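Local coordinates for A-adding tRNA nucleotidyltransferase (Aquifex aeolicus, PDB 4WBY), which uses ATP to add the terminal adenosine to tRNAs that end in CC, completing their 3' CCA end, at residues A[258-261]-A[266-269]; A[297-302]-A[335-340]; A[317-322]-A[345-350]; A[329-334]-A[353-358]. One frame throughout, in Å; residues are numbered along the deposited sequence.

Contact 1: A[258-261]-A[266-269]; sequences WHAL and ERID
Arg-267 closes on the carbonyl oxygen of Ala-260 with two nitrogens at once, a side-on grip through NE and NH2, each 3.1 Å from Ala-260 O. The oxygen lies almost in the guanidinium plane, yet both donors come from the same face of the peptide carbonyl: NE is moderately tilted from its plane, whereas NH2 stands well above it. Two bonds on one acceptor, at N-H...O angles of 152° and 148°, fix the rotation of the guanidinium about its CD-NE bond. The chain runs extended from CG to NE and passes Ala-260, with NE 3.9 Å from Ala-260 CB.

The second meeting is made by His-259, whose CE1 comes edge-on to Glu-266 O at 3.3 Å. Its CG lies opposite the backbone nitrogen (chi1 -177°), which carries the imidazole out to the returning chain. One water joins the two side chains, 2.8 Å from His-259 NE2 and also 2.8 Å from Glu-266 OE1, to which it donates.

Farther out, the hydroxyl of Tyr-270 hydrogen-bonds His-259 ND1, so both imidazole nitrogens have partners, while Arg-360 forms a salt bridge with Glu-266 OE2. The example illustrates how a chain leaving a helix is folded back onto its last turn, where the positive guanidinium probably suits the partly negative carbonyl end. The returning loop leads from helix 243-262 to helix 271-278; beside it, His-259 and Ile-268 pack on helix 336-342, and Trp-258 on helix 349-359.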
loop_
_atom_site.group_PDB
_atom_site.type_symbol
_atom_site.label_atom_id
_atom_site.label_comp_id
_atom_site.label_asym_id
_atom_site.label_seq_id
_atom_site.Cartn_x
_atom_site.Cartn_y
_atom_site.Cartn_z
ATOM N N TRP A 258 9.611 15.788 4.821
ATOM C CA TRP A 258 10.774 16.331 5.515
ATOM C C TRP A 258 11.458 15.256 6.361
ATOM O O TRP A 258 12.677 15.086 6.301
ATOM C CB TRP A 258 10.366 17.522 6.389
ATOM C CG TRP A 258 11.439 17.976 7.334
ATOM C CD1 TRP A 258 12.463 18.836 7.059
ATOM C CD2 TRP A 258 11.594 17.594 8.708
ATOM N NE1 TRP A 258 13.247 19.012 8.176
ATOM C CE2 TRP A 258 12.737 18.259 9.200
ATOM C CE3 TRP A 258 10.878 16.756 9.569
ATOM C CZ2 TRP A 258 13.178 18.114 10.515
ATOM C CZ3 TRP A 258 11.320 16.610 10.875
ATOM C CH2 TRP A 258 12.459 17.284 11.335
ATOM N N HIS A 259 10.671 14.527 7.142
ATOM C CA HIS A 259 11.240 13.516 8.021
ATOM C C HIS A 259 11.939 12.414 7.224
ATOM O O HIS A 259 13.035 11.977 7.584
ATOM C CB HIS A 259 10.167 12.901 8.919
ATOM C CG HIS A 259 10.714 11.899 9.885
ATOM N ND1 HIS A 259 10.641 10.539 9.666
ATOM C CD2 HIS A 259 11.377 12.058 11.055
ATOM C CE1 HIS A 259 11.222 9.903 10.669
ATOM N NE2 HIS A 259 11.681 10.801 11.522
ATOM N N ALA A 260 11.304 11.967 6.141
ATOM C CA ALA A 260 11.859 10.882 5.336
ATOM C C ALA A 260 13.174 11.298 4.686
ATOM O O ALA A 260 14.079 10.481 4.513
ATOM C CB ALA A 260 10.859 10.437 4.276
ATOM N N LEU A 261 13.272 12.576 4.338
ATOM C CA LEU A 261 14.468 13.114 3.699
ATOM C C LEU A 261 15.601 13.288 4.703
ATOM O O LEU A 261 16.734 12.885 4.454
ATOM C CB LEU A 261 14.151 14.452 3.030
ATOM C CG LEU A 261 15.292 15.181 2.321
ATOM C CD1 LEU A 261 15.803 14.350 1.160
ATOM C CD2 LEU A 261 14.836 16.552 1.843
ATOM N N GLU A 266 15.343 6.392 9.917
ATOM C CA GLU A 266 14.330 6.359 10.966
ATOM C C GLU A 266 12.923 6.421 10.406
ATOM O O GLU A 266 11.978 6.771 11.114
ATOM C CB GLU A 266 14.532 7.515 11.936
ATOM C CG GLU A 266 15.892 7.551 12.595
ATOM C CD GLU A 266 16.011 8.723 13.541
ATOM O OE1 GLU A 266 15.184 8.816 14.474
ATOM O OE2 GLU A 266 16.912 9.562 13.339
ATOM N N ARG A 267 12.785 6.083 9.133
ATOM C CA ARG A 267 11.477 6.098 8.490
ATOM C C ARG A 267 10.511 5.124 9.155
ATOM O O ARG A 267 10.910 4.060 9.634
ATOM C CB ARG A 267 11.621 5.772 7.005
ATOM C CG ARG A 267 12.322 6.866 6.230
ATOM C CD ARG A 267 12.654 6.431 4.814
ATOM N NE ARG A 267 13.397 7.467 4.102
ATOM C CZ ARG A 267 14.092 7.257 2.990
ATOM N NH1 ARG A 267 14.144 6.042 2.461
ATOM N NH2 ARG A 267 14.737 8.260 2.410
ATOM N N ILE A 268 9.245 5.516 9.212
ATOM C CA ILE A 268 8.195 4.631 9.682
ATOM C C ILE A 268 7.172 4.487 8.565
ATOM O O ILE A 268 7.285 5.148 7.529
ATOM C CB ILE A 268 7.524 5.157 10.985
ATOM C CG1 ILE A 268 6.925 6.550 10.778
ATOM C CG2 ILE A 268 8.537 5.196 12.126
ATOM C CD1 ILE A 268 6.172 7.088 12.020
ATOM N N ASP A 269 6.189 3.616 8.762
ATOM C CA ASP A 269 5.132 3.444 7.776
ATOM C C ASP A 269 4.154 4.610 7.888
ATOM O O ASP A 269 3.137 4.530 8.578
ATOM C CB ASP A 269 4.445 2.089 7.963
ATOM C CG ASP A 269 5.385 0.924 7.670
ATOM O OD1 ASP A 269 6.345 1.121 6.892
ATOM O OD2 ASP A 269 5.168 -0.180 8.216
HETATM O O HOH W 1 12.750 10.146 14.058
#

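Contact 2: A[297-302]-A[335-340]; sequences PSWVRE and HTSVLL. With SO4 (sulfate ion), chain E.
Trp-299 and His-335 meet as a strongly offset, near-parallel ring pair, the five-membered ring of the indole and the imidazole being inclined at 23° with centroids 4.7 Å apart. Because overlap is slight, much of the contact falls to neighbouring atoms. The methylene CB of Trp-299 sits over the centre of the imidazole, 3.8 Å from its centroid, in a CH-pi arrangement. In return His-335 CE1 reaches the benzene side of the indole, 3.4 Å from Trp-299 CE3. With chi1 at 67°, Trp-299 CG sits between the backbone nitrogen and the carbonyl carbon, and the indole is directed at the start of helix 336-342. There its CZ3 touches Ser-337 CB at 3.4 Å. On the other side of the indole lies Val-300 CG2, so the ring is held between its sequence neighbour and His-335.

A side-chain bond sets the imidazole in place: His-335 ND1 and Ser-337 OG are 2.8 Å apart, and that hydroxyl also bonds Thr-303 OG1. An alanine in place of Trp-299 would probably open a gap between the two helix starts and leave the imidazole without its aromatic partner. Away from this interface, Arg-301 holds a sulfate, likely picked up from the crystallisation solution, through NH1 and NH2.

The chemistry is thus mixed: ring packing and the Ser-337 to Thr-303 hydrogen bond both join the helices, while the N-cap histidine is oriented by its bond to Ser-337 at the start of helix 336-342.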
loop_
_atom_site.group_PDB
_atom_site.type_symbol
_atom_site.label_atom_id
_atom_site.label_comp_id
_atom_site.label_asym_id
_atom_site.label_seq_id
_atom_site.Cartn_x
_atom_site.Cartn_y
_atom_site.Cartn_z
ATOM N N PRO A 297 -0.458 -1.737 13.516
ATOM C CA PRO A 297 0.677 -1.977 14.416
ATOM C C PRO A 297 0.457 -1.380 15.799
ATOM O O PRO A 297 -0.292 -0.404 15.953
ATOM C CB PRO A 297 1.841 -1.265 13.717
ATOM C CG PRO A 297 1.471 -1.270 12.269
ATOM C CD PRO A 297 -0.034 -1.163 12.223
ATOM N N SER A 298 1.117 -1.966 16.791
ATOM C CA SER A 298 1.073 -1.467 18.151
ATOM C C SER A 298 1.361 0.026 18.225
ATOM O O SER A 298 0.652 0.758 18.912
ATOM C CB SER A 298 2.068 -2.228 19.018
ATOM O OG SER A 298 2.297 -1.528 20.225
ATOM N N TRP A 299 2.385 0.497 17.516
ATOM C CA TRP A 299 2.738 1.908 17.641
ATOM C C TRP A 299 1.609 2.800 17.146
ATOM O O TRP A 299 1.389 3.874 17.687
ATOM C CB TRP A 299 4.053 2.237 16.916
ATOM C CG TRP A 299 4.060 2.135 15.395
ATOM C CD1 TRP A 299 4.519 1.079 14.650
ATOM C CD2 TRP A 299 3.665 3.143 14.450
ATOM N NE1 TRP A 299 4.415 1.363 13.309
ATOM C CE2 TRP A 299 3.889 2.620 13.160
ATOM C CE3 TRP A 299 3.127 4.429 14.570
ATOM C CZ2 TRP A 299 3.594 3.341 11.998
ATOM C CZ3 TRP A 299 2.841 5.145 13.411
ATOM C CH2 TRP A 299 3.072 4.596 12.148
ATOM N N VAL A 300 0.881 2.342 16.133
ATOM C CA VAL A 300 -0.247 3.103 15.608
ATOM C C VAL A 300 -1.386 3.155 16.625
ATOM O O VAL A 300 -1.974 4.215 16.876
ATOM C CB VAL A 300 -0.762 2.502 14.290
ATOM C CG1 VAL A 300 -1.985 3.265 13.791
ATOM C CG2 VAL A 300 0.349 2.491 13.239
ATOM N N ARG A 301 -1.696 2.007 17.213
ATOM C CA ARG A 301 -2.779 1.931 18.176
ATOM C C ARG A 301 -2.445 2.722 19.436
ATOM O O ARG A 301 -3.317 3.394 19.997
ATOM C CB ARG A 301 -3.092 0.470 18.501
ATOM C CG ARG A 301 -3.620 -0.272 17.272
ATOM C CD ARG A 301 -3.986 -1.714 17.551
ATOM N NE ARG A 301 -2.812 -2.567 17.650
ATOM C CZ ARG A 301 -2.407 -3.124 18.785
ATOM N NH1 ARG A 301 -3.084 -2.905 19.904
ATOM N NH2 ARG A 301 -1.321 -3.883 18.805
ATOM N N GLU A 302 -1.180 2.683 19.854
ATOM C CA GLU A 302 -0.754 3.452 21.015
ATOM C C GLU A 302 -0.739 4.948 20.691
ATOM O O GLU A 302 -1.132 5.771 21.518
ATOM C CB GLU A 302 0.623 2.992 21.494
ATOM C CG GLU A 302 0.673 1.541 21.993
ATOM C CD GLU A 302 -0.036 1.308 23.319
ATOM O OE1 GLU A 302 -0.441 2.288 23.985
ATOM O OE2 GLU A 302 -0.176 0.127 23.706
ATOM N N HIS A 335 7.100 7.953 20.632
ATOM C CA HIS A 335 7.347 7.352 19.339
ATOM C C HIS A 335 7.414 8.443 18.276
ATOM O O HIS A 335 6.758 9.481 18.405
ATOM C CB HIS A 335 6.244 6.344 19.011
ATOM C CG HIS A 335 6.509 5.540 17.782
ATOM N ND1 HIS A 335 5.899 5.803 16.573
ATOM C CD2 HIS A 335 7.335 4.491 17.567
ATOM C CE1 HIS A 335 6.326 4.938 15.673
ATOM N NE2 HIS A 335 7.202 4.132 16.248
ATOM N N THR A 336 8.204 8.198 17.236
ATOM C CA THR A 336 8.351 9.115 16.103
ATOM C C THR A 336 7.010 9.650 15.612
ATOM O O THR A 336 6.893 10.826 15.255
ATOM C CB THR A 336 9.072 8.422 14.926
ATOM O OG1 THR A 336 10.387 8.046 15.338
ATOM C CG2 THR A 336 9.185 9.344 13.719
ATOM N N SER A 337 6.002 8.782 15.594
ATOM C CA SER A 337 4.677 9.173 15.104
ATOM C C SER A 337 4.089 10.363 15.866
ATOM O O SER A 337 3.494 11.256 15.256
ATOM C CB SER A 337 3.712 7.983 15.161
ATOM O OG SER A 337 3.658 7.408 16.456
ATOM N N VAL A 338 4.260 10.388 17.186
ATOM C CA VAL A 338 3.680 11.468 17.981
ATOM C C VAL A 338 4.449 12.765 17.718
ATOM O O VAL A 338 3.852 13.836 17.646
ATOM C CB VAL A 338 3.673 11.142 19.501
ATOM C CG1 VAL A 338 3.152 12.332 20.311
ATOM C CG2 VAL A 338 2.831 9.901 19.767
ATOM N N LEU A 339 5.766 12.665 17.541
ATOM C CA LEU A 339 6.565 13.839 17.194
ATOM C C LEU A 339 6.083 14.474 15.889
ATOM O O LEU A 339 5.967 15.696 15.789
ATOM C CB LEU A 339 8.042 13.481 17.059
ATOM C CG LEU A 339 8.695 12.882 18.297
ATOM C CD1 LEU A 339 10.149 12.568 17.999
ATOM C CD2 LEU A 339 8.583 13.833 19.472
ATOM N N LEU A 340 5.808 13.644 14.887
ATOM C CA LEU A 340 5.380 14.171 13.597
ATOM C C LEU A 340 3.982 14.788 13.710
ATOM O O LEU A 340 3.706 15.827 13.109
ATOM C CB LEU A 340 5.431 13.076 12.530
ATOM C CG LEU A 340 6.837 12.500 12.328
ATOM C CD1 LEU A 340 6.888 11.481 11.197
ATOM C CD2 LEU A 340 7.860 13.605 12.109
HETATM S S SO4 E . -1.090 -5.056 22.410
HETATM O O1 SO4 E . -2.469 -4.699 22.087
HETATM O O2 SO4 E . -0.191 -4.710 21.311
HETATM O O3 SO4 E . -0.677 -4.369 23.636
HETATM O O4 SO4 E . -0.999 -6.494 22.674
#

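Contact 3: A[317-322]-A[345-350]; sequences ELKKAK and EEELKE
Lys-319 crosses to Glu-347 and Leu-348 with an aliphatic stem and a charged tip that find different partners. Starting at CB, the chain turns to CG opposite the carbonyl carbon (chi1 -75°), and CG lands 3.7 Å from Leu-348 CD2. The lysine runs at about a right angle to that leucine and stays extended through CD to CE, which comes 3.6 Å from Glu-347 CG. A bend at the last torsion, chi4 58°, then swings NZ to Glu-347 OE2, 2.9 Å away, in a hydrogen-bonded salt bridge. The carboxylate accepts on the anti lone pair of OE2, directed away from its other oxygen. Its own chain folds to make this possible, for Glu-347 is bent at chi2.

Beneath the ion pair lies an apolar layer, in which Leu-348 CD2 also meets Leu-318 CB at 4.0 Å and Leu-348 CD1 faces Leu-318 CD2 at 4.1 Å. Leu-348 thus serves both the lysine stem and the buried leucine. An alanine at Lys-319 is likely to leave Glu-347 without its charge partner and bare one flank of Leu-348.

The general lesson is of a salt bridge laid over the edge of a leucine pair. Here it joins the last turn of helix 311-320 to the residues leading into helix 349-359; Lys-351 of the latter hydrogen-bonds Leu-318 O, and Leu-318 also packs on Leu-330 of helix 324-331.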
loop_
_atom_site.group_PDB
_atom_site.type_symbol
_atom_site.label_atom_id
_atom_site.label_comp_id
_atom_site.label_asym_id
_atom_site.label_seq_id
_atom_site.Cartn_x
_atom_site.Cartn_y
_atom_site.Cartn_z
ATOM N N GLU A 317 1.530 21.570 27.626
ATOM C CA GLU A 317 2.766 21.521 28.405
ATOM C C GLU A 317 3.956 21.922 27.552
ATOM O O GLU A 317 4.858 22.610 28.020
ATOM C CB GLU A 317 3.001 20.128 28.988
ATOM C CG GLU A 317 2.164 19.806 30.208
ATOM C CD GLU A 317 2.795 18.723 31.064
ATOM O OE1 GLU A 317 2.259 17.597 31.089
ATOM O OE2 GLU A 317 3.830 19.000 31.711
ATOM N N LEU A 318 3.946 21.496 26.294
ATOM C CA LEU A 318 5.043 21.802 25.386
ATOM C C LEU A 318 5.050 23.293 25.062
ATOM O O LEU A 318 6.113 23.910 24.963
ATOM C CB LEU A 318 4.930 20.971 24.107
ATOM C CG LEU A 318 6.226 20.628 23.376
ATOM C CD1 LEU A 318 7.160 19.832 24.273
ATOM C CD2 LEU A 318 5.908 19.849 22.113
ATOM N N LYS A 319 3.859 23.868 24.908
ATOM C CA LYS A 319 3.726 25.310 24.710
ATOM C C LYS A 319 4.359 26.086 25.860
ATOM O O LYS A 319 5.116 27.036 25.642
ATOM C CB LYS A 319 2.253 25.708 24.573
ATOM C CG LYS A 319 1.615 25.367 23.238
ATOM C CD LYS A 319 0.125 25.698 23.249
ATOM C CE LYS A 319 -0.519 25.442 21.897
ATOM N NZ LYS A 319 -0.351 24.030 21.457
ATOM N N LYS A 320 4.050 25.668 27.084
ATOM C CA LYS A 320 4.492 26.378 28.281
ATOM C C LYS A 320 5.961 26.135 28.612
ATOM O O LYS A 320 6.556 26.891 29.382
ATOM C CB LYS A 320 3.622 25.983 29.478
ATOM C CG LYS A 320 2.202 26.524 29.415
ATOM C CD LYS A 320 2.197 28.048 29.373
ATOM C CE LYS A 320 0.783 28.601 29.240
ATOM N NZ LYS A 320 -0.072 28.264 30.413
ATOM N N ALA A 321 6.538 25.080 28.040
ATOM C CA ALA A 321 7.940 24.747 28.280
ATOM C C ALA A 321 8.851 25.889 27.843
ATOM O O ALA A 321 8.818 26.316 26.688
ATOM C CB ALA A 321 8.315 23.460 27.562
ATOM N N LYS A 322 9.661 26.375 28.776
ATOM C CA LYS A 322 10.483 27.559 28.544
ATOM C C LYS A 322 11.933 27.219 28.205
ATOM O O LYS A 322 12.551 27.881 27.368
ATOM C CB LYS A 322 10.428 28.474 29.770
ATOM C CG LYS A 322 10.555 27.734 31.096
ATOM C CD LYS A 322 10.445 28.669 32.297
ATOM C CE LYS A 322 9.003 29.084 32.574
ATOM N NZ LYS A 322 8.527 30.185 31.690
ATOM N N GLU A 345 1.185 21.249 14.676
ATOM C CA GLU A 345 0.895 22.449 15.448
ATOM C C GLU A 345 1.987 23.472 15.178
ATOM O O GLU A 345 3.128 23.287 15.596
ATOM C CB GLU A 345 0.817 22.137 16.942
ATOM C CG GLU A 345 0.000 20.902 17.279
ATOM C CD GLU A 345 -1.470 21.086 16.992
ATOM O OE1 GLU A 345 -1.954 22.231 17.106
ATOM O OE2 GLU A 345 -2.139 20.087 16.653
ATOM N N GLU A 346 1.640 24.549 14.483
ATOM C CA GLU A 346 2.640 25.503 14.015
ATOM C C GLU A 346 3.488 26.072 15.154
ATOM O O GLU A 346 4.685 26.306 14.990
ATOM C CB GLU A 346 1.964 26.641 13.242
ATOM C CG GLU A 346 2.935 27.639 12.617
ATOM C CD GLU A 346 3.837 27.017 11.558
ATOM O OE1 GLU A 346 3.526 25.908 11.067
ATOM O OE2 GLU A 346 4.863 27.645 11.215
ATOM N N GLU A 347 2.868 26.270 16.311
ATOM C CA GLU A 347 3.557 26.844 17.463
ATOM C C GLU A 347 4.519 25.853 18.121
ATOM O O GLU A 347 5.383 26.245 18.907
ATOM C CB GLU A 347 2.537 27.344 18.492
ATOM C CG GLU A 347 1.694 26.248 19.145
ATOM C CD GLU A 347 0.604 25.689 18.234
ATOM O OE1 GLU A 347 0.469 26.162 17.085
ATOM O OE2 GLU A 347 -0.120 24.771 18.674
ATOM N N LEU A 348 4.375 24.574 17.791
ATOM C CA LEU A 348 5.200 23.536 18.395
ATOM C C LEU A 348 6.246 22.998 17.427
ATOM O O LEU A 348 7.194 22.328 17.842
ATOM C CB LEU A 348 4.326 22.380 18.893
ATOM C CG LEU A 348 3.270 22.718 19.947
ATOM C CD1 LEU A 348 2.524 21.460 20.385
ATOM C CD2 LEU A 348 3.901 23.432 21.146
ATOM N N LYS A 349 6.066 23.293 16.140
ATOM C CA LYS A 349 6.832 22.640 15.074
ATOM C C LYS A 349 8.342 22.774 15.247
ATOM O O LYS A 349 9.086 21.805 15.075
ATOM C CB LYS A 349 6.415 23.199 13.708
ATOM C CG LYS A 349 7.003 22.442 12.529
ATOM C CD LYS A 349 6.197 22.670 11.258
ATOM C CE LYS A 349 6.533 23.999 10.608
ATOM N NZ LYS A 349 7.880 23.968 9.976
ATOM N N GLU A 350 8.792 23.966 15.612
ATOM C CA GLU A 350 10.221 24.225 15.734
ATOM C C GLU A 350 10.836 23.569 16.970
ATOM O O GLU A 350 12.008 23.189 16.959
ATOM C CB GLU A 350 10.478 25.730 15.745
ATOM C CG GLU A 350 10.219 26.383 14.394
ATOM C CD GLU A 350 10.970 25.685 13.270
ATOM O OE1 GLU A 350 12.186 25.450 13.424
ATOM O OE2 GLU A 350 10.340 25.349 12.242
#

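Contact 4: A[329-334]-A[353-358]; sequences RLLKPL and KLYLEK
In the helical C-terminal part of the enzyme, Leu-331 and Lys-332, at the type I beta turn from Leu-331 to Leu-334 near the end of helix 324-331, receive Tyr-355 from helix 349-359. Leu-331 supplies the main surface. Its CB stands over the centre of the phenol ring, 3.9 Å from the centroid and only 6° off the ring normal, a CH-pi contact. The side chains lie alongside with their ends reversed, so the branch tip CD1 of Leu-331 ends near the root of the tyrosine, 3.5 Å from Tyr-355 CB, while the phenol passes on toward the turn.

There the hydroxyl oxygen Tyr-355 OH packs 3.3 Å from Lys-332 CA, against backbone rather than against the lysine's amine. The tyrosine reaches this far because its CG is set opposite the backbone N (chi1 173°). Lys-332 itself extends away, and its NZ bonds the hydroxyl of Tyr-328. The turn that presents Leu-331 and Lys-332 is closed by the backbone bond from Leu-334 N to Leu-331 O, 3.0 Å long.

As an example, the contact teaches how one aromatic side chain can match the last helical residues and the turn they run into. Around it, Leu-331 also packs on Leu-318 of helix 311-320 and on Leu-339 and Leu-342 of helix 336-342, and Tyr-355 touches Leu-339, which places the pair in the core among four helices.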
loop_
_atom_site.group_PDB
_atom_site.type_symbol
_atom_site.label_atom_id
_atom_site.label_comp_id
_atom_site.label_asym_id
_atom_site.label_seq_id
_atom_site.Cartn_x
_atom_site.Cartn_y
_atom_site.Cartn_z
ATOM N N ARG A 329 12.618 16.506 27.967
ATOM C CA ARG A 329 12.016 15.578 28.922
ATOM C C ARG A 329 10.615 15.152 28.491
ATOM O O ARG A 329 10.229 13.991 28.648
ATOM C CB ARG A 329 11.969 16.207 30.319
ATOM C CG ARG A 329 11.421 15.291 31.401
ATOM C CD ARG A 329 11.188 16.055 32.696
ATOM N NE ARG A 329 10.448 17.291 32.455
ATOM C CZ ARG A 329 9.125 17.364 32.343
ATOM N NH1 ARG A 329 8.387 16.268 32.453
ATOM N NH2 ARG A 329 8.540 18.534 32.119
ATOM N N LEU A 330 9.855 16.091 27.941
ATOM C CA LEU A 330 8.497 15.807 27.481
ATOM C C LEU A 330 8.466 14.941 26.221
ATOM O O LEU A 330 7.556 14.125 26.045
ATOM C CB LEU A 330 7.742 17.116 27.227
ATOM C CG LEU A 330 7.357 17.909 28.477
ATOM C CD1 LEU A 330 6.919 19.319 28.106
ATOM C CD2 LEU A 330 6.259 17.191 29.246
ATOM N N LEU A 331 9.456 15.115 25.351
ATOM C CA LEU A 331 9.461 14.430 24.055
ATOM C C LEU A 331 10.197 13.098 24.058
ATOM O O LEU A 331 9.915 12.233 23.227
ATOM C CB LEU A 331 10.069 15.331 22.980
ATOM C CG LEU A 331 9.300 16.629 22.712
ATOM C CD1 LEU A 331 9.992 17.451 21.640
ATOM C CD2 LEU A 331 7.854 16.332 22.319
ATOM N N LYS A 332 11.126 12.931 24.996
ATOM C CA LYS A 332 11.993 11.746 25.030
ATOM C C LYS A 332 11.264 10.387 24.955
ATOM O O LYS A 332 11.736 9.481 24.266
ATOM C CB LYS A 332 12.872 11.783 26.288
ATOM C CG LYS A 332 13.917 10.680 26.337
ATOM C CD LYS A 332 14.871 10.865 27.509
ATOM C CE LYS A 332 15.943 9.788 27.511
ATOM N NZ LYS A 332 16.954 10.014 28.580
ATOM N N PRO A 333 10.124 10.223 25.656
ATOM C CA PRO A 333 9.549 8.871 25.589
ATOM C C PRO A 333 8.655 8.603 24.381
ATOM O O PRO A 333 8.129 7.495 24.260
ATOM C CB PRO A 333 8.724 8.780 26.875
ATOM C CG PRO A 333 8.321 10.183 27.155
ATOM C CD PRO A 333 9.458 11.055 26.679
ATOM N N LEU A 334 8.481 9.585 23.503
ATOM C CA LEU A 334 7.474 9.478 22.453
ATOM C C LEU A 334 7.973 8.769 21.202
ATOM O O LEU A 334 9.115 8.934 20.774
ATOM C CB LEU A 334 6.957 10.870 22.081
ATOM C CG LEU A 334 6.370 11.679 23.239
ATOM C CD1 LEU A 334 5.952 13.069 22.779
ATOM C CD2 LEU A 334 5.199 10.941 23.886
ATOM N N LYS A 353 11.464 20.016 15.889
ATOM C CA LYS A 353 12.594 19.995 14.977
ATOM C C LYS A 353 13.892 20.125 15.761
ATOM O O LYS A 353 14.881 19.458 15.459
ATOM C CB LYS A 353 12.460 21.116 13.948
ATOM C CG LYS A 353 13.582 21.192 12.932
ATOM C CD LYS A 353 13.299 22.276 11.903
ATOM C CE LYS A 353 14.422 22.389 10.880
ATOM N NZ LYS A 353 15.697 22.865 11.491
ATOM N N LEU A 354 13.872 20.977 16.780
ATOM C CA LEU A 354 15.037 21.173 17.638
ATOM C C LEU A 354 15.362 19.900 18.408
ATOM O O LEU A 354 16.527 19.517 18.525
ATOM C CB LEU A 354 14.809 22.332 18.608
ATOM C CG LEU A 354 15.983 22.639 19.542
ATOM C CD1 LEU A 354 17.192 23.117 18.747
ATOM C CD2 LEU A 354 15.589 23.667 20.597
ATOM N N TYR A 355 14.333 19.247 18.937
ATOM C CA TYR A 355 14.539 17.988 19.635
ATOM C C TYR A 355 15.176 16.957 18.712
ATOM O O TYR A 355 16.136 16.289 19.088
ATOM C CB TYR A 355 13.229 17.438 20.184
ATOM C CG TYR A 355 13.398 16.051 20.759
ATOM C CD1 TYR A 355 13.963 15.869 22.011
ATOM C CD2 TYR A 355 13.012 14.927 20.041
ATOM C CE1 TYR A 355 14.135 14.609 22.537
ATOM C CE2 TYR A 355 13.182 13.656 20.561
ATOM C CZ TYR A 355 13.742 13.507 21.812
ATOM O OH TYR A 355 13.917 12.254 22.345
ATOM N N LEU A 356 14.635 16.837 17.504
ATOM C CA LEU A 356 15.080 15.820 16.558
ATOM C C LEU A 356 16.474 16.094 16.017
ATOM O O LEU A 356 17.272 15.173 15.842
ATOM C CB LEU A 356 14.091 15.706 15.395
ATOM C CG LEU A 356 12.793 14.960 15.690
ATOM C CD1 LEU A 356 11.855 15.038 14.498
ATOM C CD2 LEU A 356 13.088 13.509 16.043
ATOM N N GLU A 357 16.766 17.364 15.760
ATOM C CA GLU A 357 18.024 17.730 15.125
ATOM C C GLU A 357 19.159 17.968 16.121
ATOM O O GLU A 357 20.319 17.728 15.797
ATOM C CB GLU A 357 17.830 18.977 14.257
ATOM C CG GLU A 357 16.939 18.749 13.041
ATOM C CD GLU A 357 16.767 20.000 12.202
ATOM O OE1 GLU A 357 16.869 21.112 12.764
ATOM O OE2 GLU A 357 16.534 19.875 10.980
ATOM N N LYS A 358 18.833 18.426 17.328
ATOM C CA LYS A 358 19.865 18.833 18.284
ATOM C C LYS A 358 19.772 18.173 19.664
ATOM O O LYS A 358 20.737 17.567 20.133
ATOM C CB LYS A 358 19.835 20.354 18.467
ATOM C CG LYS A 358 20.090 21.155 17.197
ATOM C CD LYS A 358 21.507 20.965 16.689
ATOM C CE LYS A 358 21.766 21.825 15.462
ATOM N NZ LYS A 358 23.145 21.635 14.931
#

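In the fold
Together the four contacts show how successive helices build a continuous core in the C-terminal half of the chain, away from the ATP and magnesium sites. Contacts 3 and 4 share helix 349-359, with centres about 12 Å apart, and meet through Leu-318 on Leu-330 and Leu-331. Contact 2 touches contact 4 through Leu-339, which packs on Leu-356, Tyr-355 and Leu-331. Contact 1 joins both neighbours: Ile-268 meets Trp-299 and Ser-337, while Trp-258 meets Leu-356. Contacts 1 and 3 do not touch, their nearest atoms being about 7 Å apart. Along the chain contact 1 closes first; the segments of contacts 2, 3 and 4 then alternate, interlocking the helices.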